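Local atomic coordinates of sulfate transporter 4.1, chloroplastic (Arabidopsis thaliana, PDB entry 7LHV), a protein that carries sulfate across a membrane together with protons, as a plant member of the SLC26/SulP transporter family. Residues R285-A288 and P289-I293; K353-A356 and A357-Y361; F453-R456 and V457-D461; V554-D557 and K558-R562. All coordinates share one frame; numbering follows the deposited sequence.

Interaction 1: R285-A288 and P289-I293; sequences RAAA and PLTGI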
ATOM      1  N   ARG A 285      29.078  30.069   5.492  1.00 80.11           N
ATOM      2  CA  ARG A 285      28.123  29.241   4.763  1.00 80.11           C
ATOM      3  C   ARG A 285      27.009  30.083   4.160  1.00 80.11           C
ATOM      4  O   ARG A 285      26.544  29.812   3.047  1.00 80.11           O
ATOM      5  CB  ARG A 285      27.530  28.177   5.684  1.00 80.11           C
ATOM      6  CG  ARG A 285      28.425  26.981   5.929  1.00 80.11           C
ATOM      7  CD  ARG A 285      27.721  25.978   6.822  1.00 80.11           C
ATOM      8  NE  ARG A 285      26.433  25.587   6.264  1.00 80.11           N
ATOM      9  CZ  ARG A 285      25.396  25.172   6.979  1.00 80.11           C
ATOM     10  NH1 ARG A 285      25.459  25.085   8.299  1.00 80.11           N
ATOM     11  NH2 ARG A 285      24.270  24.836   6.356  1.00 80.11           N
ATOM     12  N   ALA A 286      26.561  31.107   4.885  1.00 73.59           N
ATOM     13  CA  ALA A 286      25.548  32.001   4.344  1.00 73.59           C
ATOM     14  C   ALA A 286      26.132  32.987   3.346  1.00 73.59           C
ATOM     15  O   ALA A 286      25.436  33.397   2.410  1.00 73.59           O
ATOM     16  CB  ALA A 286      24.858  32.756   5.474  1.00 73.59           C
ATOM     17  N   ALA A 287      27.389  33.385   3.527  1.00 75.22           N
ATOM     18  CA  ALA A 287      28.009  34.352   2.634  1.00 75.22           C
ATOM     19  C   ALA A 287      28.647  33.708   1.411  1.00 75.22           C
ATOM     20  O   ALA A 287      29.066  34.432   0.503  1.00 75.22           O
ATOM     21  CB  ALA A 287      29.058  35.168   3.388  1.00 75.22           C
ATOM     22  N   ALA A 288      28.735  32.380   1.369  1.00 73.92           N
ATOM     23  CA  ALA A 288      29.366  31.719   0.229  1.00 73.92           C
ATOM     24  C   ALA A 288      28.626  31.952  -1.083  1.00 73.92           C
ATOM     25  O   ALA A 288      29.278  32.352  -2.063  1.00 73.92           O
ATOM     26  CB  ALA A 288      29.528  30.225   0.526  1.00 73.92           C
ATOM     27  N   PRO A 289      27.308  31.728  -1.193  1.00 71.75           N
ATOM     28  CA  PRO A 289      26.657  31.955  -2.493  1.00 71.75           C
ATOM     29  C   PRO A 289      26.752  33.390  -2.981  1.00 71.75           C
ATOM     30  O   PRO A 289      26.909  33.616  -4.186  1.00 71.75           O
ATOM     31  CB  PRO A 289      25.204  31.529  -2.238  1.00 71.75           C
ATOM     32  CG  PRO A 289      25.027  31.641  -0.784  1.00 71.75           C
ATOM     33  CD  PRO A 289      26.338  31.244  -0.193  1.00 71.75           C
ATOM     34  N   LEU A 290      26.669  34.368  -2.081  1.00 73.54           N
ATOM     35  CA  LEU A 290      26.773  35.761  -2.503  1.00 73.54           C
ATOM     36  C   LEU A 290      28.191  36.095  -2.948  1.00 73.54           C
ATOM     37  O   LEU A 290      28.396  36.652  -4.035  1.00 73.54           O
ATOM     38  CB  LEU A 290      26.339  36.689  -1.371  1.00 73.54           C
ATOM     39  CG  LEU A 290      26.609  38.174  -1.612  1.00 73.54           C
ATOM     40  CD1 LEU A 290      25.821  38.675  -2.811  1.00 73.54           C
ATOM     41  CD2 LEU A 290      26.282  38.988  -0.374  1.00 73.54           C
ATOM     42  N   THR A 291      29.183  35.729  -2.133  1.00 77.58           N
ATOM     43  CA  THR A 291      30.562  36.121  -2.400  1.00 77.58           C
ATOM     44  C   THR A 291      31.000  35.671  -3.786  1.00 77.58           C
ATOM     45  O   THR A 291      31.605  36.443  -4.539  1.00 77.58           O
ATOM     46  CB  THR A 291      31.489  35.542  -1.333  1.00 77.58           C
ATOM     47  OG1 THR A 291      31.132  36.075  -0.052  1.00 77.58           O
ATOM     48  CG2 THR A 291      32.935  35.893  -1.634  1.00 77.58           C
ATOM     49  N   GLY A 292      30.662  34.434  -4.155  1.00 79.20           N
ATOM     50  CA  GLY A 292      31.026  33.944  -5.473  1.00 79.20           C
ATOM     51  C   GLY A 292      30.532  34.859  -6.576  1.00 79.20           C
ATOM     52  O   GLY A 292      31.296  35.246  -7.465  1.00 79.20           O
ATOM     53  N   ILE A 293      29.263  35.268  -6.498  1.00 77.49           N
ATOM     54  CA  ILE A 293      28.753  36.229  -7.471  1.00 77.49           C
ATOM     55  C   ILE A 293      29.553  37.519  -7.399  1.00 77.49           C
ATOM     56  O   ILE A 293      30.042  38.023  -8.420  1.00 77.49           O
ATOM     57  CB  ILE A 293      27.253  36.485  -7.255  1.00 77.49           C
ATOM     58  CG1 ILE A 293      26.453  35.215  -7.522  1.00 77.49           C
ATOM     59  CG2 ILE A 293      26.783  37.643  -8.110  1.00 77.49           C
ATOM     60  CD1 ILE A 293      25.024  35.327  -7.119  1.00 77.49           C
TER
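Ala287 O is held twice by Thr291, one turn further along helix 284-300. The threonine backbone N donates to it at 2.9 Å, and OG1 donates at 2.7 Å from the other face of the carbonyl, 38° above its plane. The torsion that sets OG1 beside the backbone N (chi1 -62°) lets the hydroxyl reach the same carbonyl oxygen as the N-H. The neighbouring link, Gly292 N to Ala288 O, is longer at 3.3 Å but nearly straight (172°).

Just before these bonds the helix is kinked. Pro289 has no N-H to give, and Leu290 N makes no bond to the turn before. Pro289 CD lies 3.5 Å from both Arg285 O and Ala286 O, the two carbonyls that lose their regular donors. The ring is instead an apolar surface: CD packs against Ala288 CB at 3.4 Å, and the same proline reaches Pro111 of helix 91-119. On helix 255-277, Met271 is touched by Ala288 and Thr291.

In this helix, predicted to span the membrane, a proline thus removes regular bonds while the threonine hydroxyl adds one just beyond the break, which probably lowers the cost of placing that hydroxyl beside Met271.

Interaction 2: K353-A356 and A357-Y361; sequences KALA and AKNRY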
ATOM      1  N   LYS A 353       9.382  19.623  12.489  1.00 57.46           N
ATOM      2  CA  LYS A 353       9.264  18.857  13.727  1.00 57.46           C
ATOM      3  C   LYS A 353      10.604  18.740  14.442  1.00 57.46           C
ATOM      4  O   LYS A 353      10.670  18.868  15.671  1.00 57.46           O
ATOM      5  CB  LYS A 353       8.690  17.471  13.439  1.00 57.46           C
ATOM      6  CG  LYS A 353       7.175  17.437  13.372  1.00 57.46           C
ATOM      7  CD  LYS A 353       6.657  16.015  13.281  1.00 57.46           C
ATOM      8  CE  LYS A 353       7.003  15.387  11.943  1.00 57.46           C
ATOM      9  NZ  LYS A 353       6.225  14.144  11.691  1.00 57.46           N
ATOM     10  N   ALA A 354      11.683  18.495  13.694  1.00 57.98           N
ATOM     11  CA  ALA A 354      13.000  18.409  14.316  1.00 57.98           C
ATOM     12  C   ALA A 354      13.392  19.732  14.958  1.00 57.98           C
ATOM     13  O   ALA A 354      13.899  19.758  16.086  1.00 57.98           O
ATOM     14  CB  ALA A 354      14.041  17.983  13.282  1.00 57.98           C
ATOM     15  N   LEU A 355      13.154  20.845  14.259  1.00 59.59           N
ATOM     16  CA  LEU A 355      13.481  22.150  14.823  1.00 59.59           C
ATOM     17  C   LEU A 355      12.629  22.455  16.047  1.00 59.59           C
ATOM     18  O   LEU A 355      13.122  23.036  17.019  1.00 59.59           O
ATOM     19  CB  LEU A 355      13.311  23.238  13.767  1.00 59.59           C
ATOM     20  CG  LEU A 355      14.334  23.243  12.630  1.00 59.59           C
ATOM     21  CD1 LEU A 355      13.946  24.265  11.580  1.00 59.59           C
ATOM     22  CD2 LEU A 355      15.726  23.518  13.163  1.00 59.59           C
ATOM     23  N   ALA A 356      11.347  22.086  16.016  1.00 60.27           N
ATOM     24  CA  ALA A 356      10.483  22.323  17.166  1.00 60.27           C
ATOM     25  C   ALA A 356      10.936  21.515  18.373  1.00 60.27           C
ATOM     26  O   ALA A 356      10.927  22.014  19.503  1.00 60.27           O
ATOM     27  CB  ALA A 356       9.034  21.993  16.814  1.00 60.27           C
ATOM     28  N   ALA A 357      11.329  20.258  18.154  1.00 61.69           N
ATOM     29  CA  ALA A 357      11.841  19.446  19.251  1.00 61.69           C
ATOM     30  C   ALA A 357      13.140  20.021  19.801  1.00 61.69           C
ATOM     31  O   ALA A 357      13.372  20.003  21.015  1.00 61.69           O
ATOM     32  CB  ALA A 357      12.042  18.004  18.791  1.00 61.69           C
ATOM     33  N   LYS A 358      14.004  20.531  18.920  1.00 65.28           N
ATOM     34  CA  LYS A 358      15.254  21.129  19.379  1.00 65.28           C
ATOM     35  C   LYS A 358      15.010  22.404  20.178  1.00 65.28           C
ATOM     36  O   LYS A 358      15.688  22.653  21.182  1.00 65.28           O
ATOM     37  CB  LYS A 358      16.166  21.420  18.189  1.00 65.28           C
ATOM     38  CG  LYS A 358      16.934  20.220  17.679  1.00 65.28           C
ATOM     39  CD  LYS A 358      17.802  20.598  16.496  1.00 65.28           C
ATOM     40  CE  LYS A 358      18.794  21.687  16.872  1.00 65.28           C
ATOM     41  NZ  LYS A 358      19.776  21.222  17.888  1.00 65.28           N
ATOM     42  N   ASN A 359      14.053  23.227  19.749  1.00 68.39           N
ATOM     43  CA  ASN A 359      13.887  24.572  20.280  1.00 68.39           C
ATOM     44  C   ASN A 359      12.776  24.684  21.317  1.00 68.39           C
ATOM     45  O   ASN A 359      12.386  25.803  21.667  1.00 68.39           O
ATOM     46  CB  ASN A 359      13.639  25.556  19.137  1.00 68.39           C
ATOM     47  CG  ASN A 359      14.870  25.775  18.286  1.00 68.39           C
ATOM     48  OD1 ASN A 359      15.762  26.539  18.649  1.00 68.39           O
ATOM     49  ND2 ASN A 359      14.927  25.099  17.147  1.00 68.39           N
ATOM     50  N   ARG A 360      12.249  23.560  21.802  1.00 74.55           N
ATOM     51  CA  ARG A 360      11.368  23.531  22.969  1.00 74.55           C
ATOM     52  C   ARG A 360      10.062  24.290  22.723  1.00 74.55           C
ATOM     53  O   ARG A 360       9.699  25.211  23.456  1.00 74.55           O
ATOM     54  CB  ARG A 360      12.093  24.088  24.199  1.00 74.55           C
ATOM     55  CG  ARG A 360      13.249  23.245  24.698  1.00 74.55           C
ATOM     56  CD  ARG A 360      13.865  23.879  25.934  1.00 74.55           C
ATOM     57  NE  ARG A 360      15.038  23.157  26.407  1.00 74.55           N
ATOM     58  CZ  ARG A 360      14.998  22.153  27.271  1.00 74.55           C
ATOM     59  NH1 ARG A 360      13.857  21.738  27.795  1.00 74.55           N
ATOM     60  NH2 ARG A 360      16.133  21.557  27.626  1.00 74.55           N
ATOM     61  N   TYR A 361       9.350  23.887  21.672  1.00 65.86           N
ATOM     62  CA  TYR A 361       8.001  24.387  21.454  1.00 65.86           C
ATOM     63  C   TYR A 361       7.197  23.337  20.701  1.00 65.86           C
ATOM     64  O   TYR A 361       7.752  22.446  20.053  1.00 65.86           O
ATOM     65  CB  TYR A 361       7.996  25.736  20.716  1.00 65.86           C
ATOM     66  CG  TYR A 361       8.533  25.710  19.302  1.00 65.86           C
ATOM     67  CD1 TYR A 361       9.884  25.892  19.049  1.00 65.86           C
ATOM     68  CD2 TYR A 361       7.685  25.531  18.219  1.00 65.86           C
ATOM     69  CE1 TYR A 361      10.375  25.877  17.762  1.00 65.86           C
ATOM     70  CE2 TYR A 361       8.169  25.514  16.928  1.00 65.86           C
ATOM     71  CZ  TYR A 361       9.515  25.688  16.706  1.00 65.86           C
ATOM     72  OH  TYR A 361      10.004  25.673  15.422  1.00 65.86           O
TER
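Tyr361 folds back over Ala356 as the chain leaves helix 330-358. From CB, CG lies between the backbone N and the carbonyl carbon (chi1 65°), which turns the ring toward the last helical turn. CD1 stands 4.0 Å from Ala356 O, and CD2 is 4.0 Å from Ala356 CB. Further out, CE1 comes to 3.6 Å from Ala356 CA, and at the other carbon ortho to the hydroxyl, CE2 packs on Ala356 CB, also at 3.6 Å. CZ rests near the same CA, whose C-H lies over the ring face, 22° off the normal, in a CH-pi contact. The OH at the tip bonds to Arg145 N, and Arg145 also makes a cation-pi contact with the ring.

The backbone completes the turn: Tyr361 N donates to Ala356 O at 3.3 Å after Arg360 takes up left-handed backbone angles, a six-to-one bond like that of a Schellman motif. Beside it, Leu355 O receives Asn359 N. From the opposite face Asn359 ND2 donates to Leu355 O at 2.7 Å, and this amide also bonds Asn398 OD1.

This helix end touches helix 391-399 through Leu355 and Lys358 and the loop bearing Gln146 through Leu355, Asn359 and Tyr361, while Arg360 bridges to Asp557 of the second subunit.

Interaction 3: F453-R456 and V457-D461; sequences FLWR and VDKRD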
ATOM      1  N   PHE A 453      26.218   3.918   6.604  1.00 59.55           N
ATOM      2  CA  PHE A 453      25.574   3.526   7.854  1.00 59.55           C
ATOM      3  C   PHE A 453      24.617   2.359   7.643  1.00 59.55           C
ATOM      4  O   PHE A 453      24.590   1.415   8.442  1.00 59.55           O
ATOM      5  CB  PHE A 453      24.839   4.721   8.452  1.00 59.55           C
ATOM      6  CG  PHE A 453      24.135   4.422   9.738  1.00 59.55           C
ATOM      7  CD1 PHE A 453      24.846   4.276  10.913  1.00 59.55           C
ATOM      8  CD2 PHE A 453      22.758   4.292   9.771  1.00 59.55           C
ATOM      9  CE1 PHE A 453      24.197   4.005  12.097  1.00 59.55           C
ATOM     10  CE2 PHE A 453      22.104   4.021  10.953  1.00 59.55           C
ATOM     11  CZ  PHE A 453      22.824   3.877  12.117  1.00 59.55           C
ATOM     12  N   LEU A 454      23.823   2.408   6.572  1.00 56.55           N
ATOM     13  CA  LEU A 454      22.906   1.316   6.270  1.00 56.55           C
ATOM     14  C   LEU A 454      23.661   0.031   5.975  1.00 56.55           C
ATOM     15  O   LEU A 454      23.263  -1.047   6.427  1.00 56.55           O
ATOM     16  CB  LEU A 454      22.011   1.687   5.089  1.00 56.55           C
ATOM     17  CG  LEU A 454      21.051   2.853   5.303  1.00 56.55           C
ATOM     18  CD1 LEU A 454      20.222   3.099   4.060  1.00 56.55           C
ATOM     19  CD2 LEU A 454      20.169   2.596   6.498  1.00 56.55           C
ATOM     20  N   TRP A 455      24.753   0.121   5.214  1.00 58.80           N
ATOM     21  CA  TRP A 455      25.547  -1.072   4.950  1.00 58.80           C
ATOM     22  C   TRP A 455      26.080  -1.660   6.248  1.00 58.80           C
ATOM     23  O   TRP A 455      26.152  -2.885   6.401  1.00 58.80           O
ATOM     24  CB  TRP A 455      26.701  -0.746   4.006  1.00 58.80           C
ATOM     25  CG  TRP A 455      27.667  -1.873   3.864  1.00 58.80           C
ATOM     26  CD1 TRP A 455      28.820  -2.062   4.565  1.00 58.80           C
ATOM     27  CD2 TRP A 455      27.565  -2.972   2.954  1.00 58.80           C
ATOM     28  NE1 TRP A 455      29.440  -3.214   4.152  1.00 58.80           N
ATOM     29  CE2 TRP A 455      28.690  -3.792   3.163  1.00 58.80           C
ATOM     30  CE3 TRP A 455      26.631  -3.343   1.984  1.00 58.80           C
ATOM     31  CZ2 TRP A 455      28.906  -4.958   2.437  1.00 58.80           C
ATOM     32  CZ3 TRP A 455      26.847  -4.500   1.266  1.00 58.80           C
ATOM     33  CH2 TRP A 455      27.974  -5.295   1.495  1.00 58.80           C
ATOM     34  N   ARG A 456      26.457  -0.802   7.195  1.00 64.79           N
ATOM     35  CA  ARG A 456      26.971  -1.293   8.467  1.00 64.79           C
ATOM     36  C   ARG A 456      25.872  -1.934   9.308  1.00 64.79           C
ATOM     37  O   ARG A 456      26.111  -2.946   9.976  1.00 64.79           O
ATOM     38  CB  ARG A 456      27.640  -0.155   9.235  1.00 64.79           C
ATOM     39  CG  ARG A 456      28.198  -0.559  10.587  1.00 64.79           C
ATOM     40  CD  ARG A 456      29.065   0.544  11.163  1.00 64.79           C
ATOM     41  NE  ARG A 456      28.308   1.771  11.381  1.00 64.79           N
ATOM     42  CZ  ARG A 456      28.275   2.437  12.527  1.00 64.79           C
ATOM     43  NH1 ARG A 456      28.948   2.023  13.587  1.00 64.79           N
ATOM     44  NH2 ARG A 456      27.550   3.549  12.608  1.00 64.79           N
ATOM     45  N   VAL A 457      24.665  -1.371   9.288  1.00 63.35           N
ATOM     46  CA  VAL A 457      23.633  -1.787  10.234  1.00 63.35           C
ATOM     47  C   VAL A 457      22.594  -2.698   9.587  1.00 63.35           C
ATOM     48  O   VAL A 457      22.453  -3.862   9.977  1.00 63.35           O
ATOM     49  CB  VAL A 457      22.952  -0.562  10.870  1.00 63.35           C
ATOM     50  CG1 VAL A 457      21.731  -0.987  11.661  1.00 63.35           C
ATOM     51  CG2 VAL A 457      23.929   0.169  11.767  1.00 63.35           C
ATOM     52  N   ASP A 458      21.860  -2.184   8.601  1.00 59.82           N
ATOM     53  CA  ASP A 458      20.698  -2.877   8.049  1.00 59.82           C
ATOM     54  C   ASP A 458      20.867  -3.022   6.544  1.00 59.82           C
ATOM     55  O   ASP A 458      20.723  -2.045   5.804  1.00 59.82           O
ATOM     56  CB  ASP A 458      19.410  -2.124   8.378  1.00 59.82           C
ATOM     57  CG  ASP A 458      18.175  -2.979   8.200  1.00 59.82           C
ATOM     58  OD1 ASP A 458      18.315  -4.165   7.843  1.00 59.82           O
ATOM     59  OD2 ASP A 458      17.061  -2.462   8.411  1.00 59.82           O
ATOM     60  N   LYS A 459      21.151  -4.244   6.087  1.00 55.64           N
ATOM     61  CA  LYS A 459      21.413  -4.459   4.669  1.00 55.64           C
ATOM     62  C   LYS A 459      20.147  -4.448   3.822  1.00 55.64           C
ATOM     63  O   LYS A 459      20.236  -4.217   2.614  1.00 55.64           O
ATOM     64  CB  LYS A 459      22.177  -5.765   4.472  1.00 55.64           C
ATOM     65  CG  LYS A 459      23.660  -5.625   4.758  1.00 55.64           C
ATOM     66  CD  LYS A 459      24.390  -6.940   4.619  1.00 55.64           C
ATOM     67  CE  LYS A 459      25.875  -6.763   4.871  1.00 55.64           C
ATOM     68  NZ  LYS A 459      26.147  -6.275   6.249  1.00 55.64           N
ATOM     69  N   ARG A 460      18.977  -4.693   4.411  1.00 54.27           N
ATOM     70  CA  ARG A 460      17.737  -4.511   3.663  1.00 54.27           C
ATOM     71  C   ARG A 460      17.517  -3.041   3.322  1.00 54.27           C
ATOM     72  O   ARG A 460      17.147  -2.703   2.191  1.00 54.27           O
ATOM     73  CB  ARG A 460      16.556  -5.060   4.460  1.00 54.27           C
ATOM     74  CG  ARG A 460      15.211  -4.868   3.785  1.00 54.27           C
ATOM     75  CD  ARG A 460      14.090  -4.818   4.805  1.00 54.27           C
ATOM     76  NE  ARG A 460      14.072  -3.551   5.524  1.00 54.27           N
ATOM     77  CZ  ARG A 460      13.244  -3.265   6.519  1.00 54.27           C
ATOM     78  NH1 ARG A 460      12.348  -4.139   6.947  1.00 54.27           N
ATOM     79  NH2 ARG A 460      13.320  -2.073   7.105  1.00 54.27           N
ATOM     80  N   ASP A 461      17.750  -2.154   4.291  1.00 55.18           N
ATOM     81  CA  ASP A 461      17.648  -0.725   4.031  1.00 55.18           C
ATOM     82  C   ASP A 461      18.707  -0.274   3.038  1.00 55.18           C
ATOM     83  O   ASP A 461      18.449   0.594   2.197  1.00 55.18           O
ATOM     84  CB  ASP A 461      17.765   0.057   5.336  1.00 55.18           C
ATOM     85  CG  ASP A 461      16.557  -0.119   6.232  1.00 55.18           C
ATOM     86  OD1 ASP A 461      15.521  -0.615   5.746  1.00 55.18           O
ATOM     87  OD2 ASP A 461      16.640   0.246   7.421  1.00 55.18           O
TER
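With CG anti to the backbone N (chi1 180°), Phe453 presents a ring face to Val457, whose CG2 methyl stands beside its own backbone N and comes over that face, 4.1 Å from the centroid and offset toward the rim. Trp455 and Lys459 pair in a similar way, but with a charge. The extended lysine chain carries CE over the six-membered ring, 4.2 Å from its centroid, and the bend at the last torsion (chi4 61°) turns NZ back toward Trp455 O, to which it makes a weak bond. NZ stays 4.8 Å from the centroid, a cation-pi contact 14° off the normal.

These pairs span a helix-helix junction. Val457 N still bonds Phe453 O at 2.9 Å, whereas Asp458 N reaches Leu454 O only weakly; Asp458 then holds the N-cap position of helix 459-474. The side chains of Leu454 and Asp461 cross at about a right angle, Leu454 CD2 against Asp461 CB at 3.7 Å, and both touch Ser207 of helix 206-229.

Asp461 OD1 takes both NE and NH2 of Arg460, side-on and within the guanidinium plane, with NH2 the nearer at 3.0 Å. Its other oxygen, OD2, bonds Ser584 OG of the second subunit. With an alanine here, the Arg460 guanidinium is likely to lose its close carboxylate and Ser584 of the second subunit its bonding mate. Arg460 further lies against Phe491 in a cation-pi contact, and Val457 O receives NH2 of Arg619 from the second subunit.

Interaction 4: V554-D557 and K558-R562; sequences VAVD and KYTNR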
ATOM      1  N   VAL A 554      -2.737 -30.104  10.377  1.00 77.35           N
ATOM      2  CA  VAL A 554      -1.872 -30.871   9.483  1.00 77.35           C
ATOM      3  C   VAL A 554      -1.049 -31.880  10.275  1.00 77.35           C
ATOM      4  O   VAL A 554      -0.853 -33.023   9.843  1.00 77.35           O
ATOM      5  CB  VAL A 554      -0.979 -29.930   8.655  1.00 77.35           C
ATOM      6  CG1 VAL A 554      -0.172 -30.725   7.649  1.00 77.35           C
ATOM      7  CG2 VAL A 554      -1.831 -28.904   7.932  1.00 77.35           C
ATOM      8  N   ALA A 555      -0.554 -31.475  11.445  1.00 84.96           N
ATOM      9  CA  ALA A 555       0.179 -32.403  12.301  1.00 84.96           C
ATOM     10  C   ALA A 555      -0.712 -33.552  12.761  1.00 84.96           C
ATOM     11  O   ALA A 555      -0.275 -34.707  12.804  1.00 84.96           O
ATOM     12  CB  ALA A 555       0.761 -31.662  13.504  1.00 84.96           C
ATOM     13  N   VAL A 556      -1.965 -33.252  13.112  1.00 87.62           N
ATOM     14  CA  VAL A 556      -2.898 -34.303  13.518  1.00 87.62           C
ATOM     15  C   VAL A 556      -3.167 -35.260  12.363  1.00 87.62           C
ATOM     16  O   VAL A 556      -3.243 -36.480  12.553  1.00 87.62           O
ATOM     17  CB  VAL A 556      -4.198 -33.682  14.060  1.00 87.62           C
ATOM     18  CG1 VAL A 556      -5.275 -34.742  14.212  1.00 87.62           C
ATOM     19  CG2 VAL A 556      -3.940 -32.998  15.387  1.00 87.62           C
ATOM     20  N   ASP A 557      -3.328 -34.723  11.154  1.00 87.37           N
ATOM     21  CA  ASP A 557      -3.545 -35.568   9.983  1.00 87.37           C
ATOM     22  C   ASP A 557      -2.342 -36.466   9.725  1.00 87.37           C
ATOM     23  O   ASP A 557      -2.497 -37.646   9.391  1.00 87.37           O
ATOM     24  CB  ASP A 557      -3.840 -34.707   8.755  1.00 87.37           C
ATOM     25  CG  ASP A 557      -5.120 -33.913   8.896  1.00 87.37           C
ATOM     26  OD1 ASP A 557      -6.005 -34.339   9.665  1.00 87.37           O
ATOM     27  OD2 ASP A 557      -5.243 -32.860   8.234  1.00 87.37           O
ATOM     28  N   LYS A 558      -1.132 -35.921   9.873  1.00 96.01           N
ATOM     29  CA  LYS A 558       0.070 -36.735   9.725  1.00 96.01           C
ATOM     30  C   LYS A 558       0.130 -37.825  10.786  1.00 96.01           C
ATOM     31  O   LYS A 558       0.517 -38.964  10.498  1.00 96.01           O
ATOM     32  CB  LYS A 558       1.314 -35.850   9.796  1.00 96.01           C
ATOM     33  CG  LYS A 558       1.650 -35.141   8.496  1.00 96.01           C
ATOM     34  CD  LYS A 558       2.890 -34.279   8.652  1.00 96.01           C
ATOM     35  CE  LYS A 558       3.305 -33.662   7.329  1.00 96.01           C
ATOM     36  NZ  LYS A 558       4.376 -32.643   7.504  1.00 96.01           N
ATOM     37  N   TYR A 559      -0.244 -37.494  12.025  1.00103.52           N
ATOM     38  CA  TYR A 559      -0.259 -38.490  13.092  1.00103.52           C
ATOM     39  C   TYR A 559      -1.248 -39.609  12.791  1.00103.52           C
ATOM     40  O   TYR A 559      -0.944 -40.789  12.997  1.00103.52           O
ATOM     41  CB  TYR A 559      -0.603 -37.826  14.426  1.00103.52           C
ATOM     42  CG  TYR A 559       0.545 -37.076  15.064  1.00103.52           C
ATOM     43  CD1 TYR A 559       1.862 -37.441  14.818  1.00103.52           C
ATOM     44  CD2 TYR A 559       0.309 -36.000  15.909  1.00103.52           C
ATOM     45  CE1 TYR A 559       2.913 -36.756  15.399  1.00103.52           C
ATOM     46  CE2 TYR A 559       1.354 -35.310  16.495  1.00103.52           C
ATOM     47  CZ  TYR A 559       2.653 -35.692  16.236  1.00103.52           C
ATOM     48  OH  TYR A 559       3.695 -35.008  16.818  1.00103.52           O
ATOM     49  N   THR A 560      -2.438 -39.254  12.302  1.00103.97           N
ATOM     50  CA  THR A 560      -3.448 -40.261  11.996  1.00103.97           C
ATOM     51  C   THR A 560      -3.124 -41.045  10.732  1.00103.97           C
ATOM     52  O   THR A 560      -3.641 -42.153  10.556  1.00103.97           O
ATOM     53  CB  THR A 560      -4.824 -39.610  11.855  1.00103.97           C
ATOM     54  OG1 THR A 560      -4.780 -38.615  10.825  1.00103.97           O
ATOM     55  CG2 THR A 560      -5.247 -38.964  13.167  1.00103.97           C
ATOM     56  N   ASN A 561      -2.285 -40.501   9.854  1.00106.37           N
ATOM     57  CA  ASN A 561      -1.904 -41.180   8.622  1.00106.37           C
ATOM     58  C   ASN A 561      -0.718 -42.118   8.803  1.00106.37           C
ATOM     59  O   ASN A 561      -0.338 -42.803   7.848  1.00106.37           O
ATOM     60  CB  ASN A 561      -1.583 -40.152   7.533  1.00106.37           C
ATOM     61  CG  ASN A 561      -2.830 -39.546   6.919  1.00106.37           C
ATOM     62  OD1 ASN A 561      -3.888 -40.174   6.885  1.00106.37           O
ATOM     63  ND2 ASN A 561      -2.711 -38.318   6.431  1.00106.37           N
ATOM     64  N   ARG A 562      -0.124 -42.167   9.994  1.00111.82           N
ATOM     65  CA  ARG A 562       0.996 -43.057  10.246  1.00111.82           C
ATOM     66  C   ARG A 562       0.495 -44.482  10.478  1.00111.82           C
ATOM     67  O   ARG A 562      -0.709 -44.749  10.534  1.00111.82           O
ATOM     68  CB  ARG A 562       1.812 -42.563  11.438  1.00111.82           C
ATOM     69  CG  ARG A 562       2.649 -41.327  11.152  1.00111.82           C
ATOM     70  CD  ARG A 562       3.422 -40.887  12.385  1.00111.82           C
ATOM     71  NE  ARG A 562       4.117 -39.623  12.172  1.00111.82           N
ATOM     72  CZ  ARG A 562       4.871 -39.020  13.080  1.00111.82           C
ATOM     73  NH1 ARG A 562       5.058 -39.543  14.280  1.00111.82           N
ATOM     74  NH2 ARG A 562       5.454 -37.864  12.776  1.00111.82           N
TER
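The closing turn of helix 542-560, where Ala555 meets Tyr559 and Asp557 meets Asn561, is a local helical contact in the STAS domain, at the end of the helix that joins strands 527-533 and 569-575 in a beta-alpha-beta unit. The regular bonds persist to the last turn: Lys558 N to Val554 O, Tyr559 N to Ala555 O and Thr560 N to Val556 O are each 2.9 Å long. The next, Asn561 N to Asp557 O, has the same length but is more bent (131°).

Side chains gather round the final carbonyls. Tyr559 CG and CD2 both lie 3.4 Å from Ala555 O, which the ring approaches obliquely. At the far side of that ring, CE1 stands over the face of the Arg562 guanidinium, 3.5 Å above its plane, with Arg562 CZ level with the ring, so that edge meets face. Replacing Tyr559 by a serine is likely to strip the ring from beside Ala555 O, lose the packing on Val566 and leave the Arg562 guanidinium freer to turn. Thr560 OG1, placed between its backbone N and carbonyl carbon (chi1 58°), is 2.9 Å from Asp557 O and 3.1 Å from Val556 O.

The Asp557 carboxylate pairs with two arginines elsewhere, OD2 with Arg600 of its own chain and OD1 with Arg360 of the second subunit. Around the helix end, Val556 packs on Asp567, Arg600 and Ile602, and Tyr559 on Val566 in the loop leading to strand 569-575.

The first three interactions lie in the sulfate permease region and interaction 4 in the STAS domain. Within one chain, interactions 2 and 4 are far apart, their centres 61 Å from each other, yet the dimer joins them: the Arg360-Asp557 salt bridge connects interaction 2 of one subunit to interaction 4 of the other. Interaction 3, whose centre is 28 Å from that of interaction 2, makes a separate junction with the second subunit, whereas interaction 1 touches no other chain and lies 77 Å, centre to centre, from interaction 4. Bound lipids lie beyond contact distance: the Asp461 side chain is about 11 Å from a sphingosine phosphate, and that of Lys353 about 12 Å from a phosphatidylcholine.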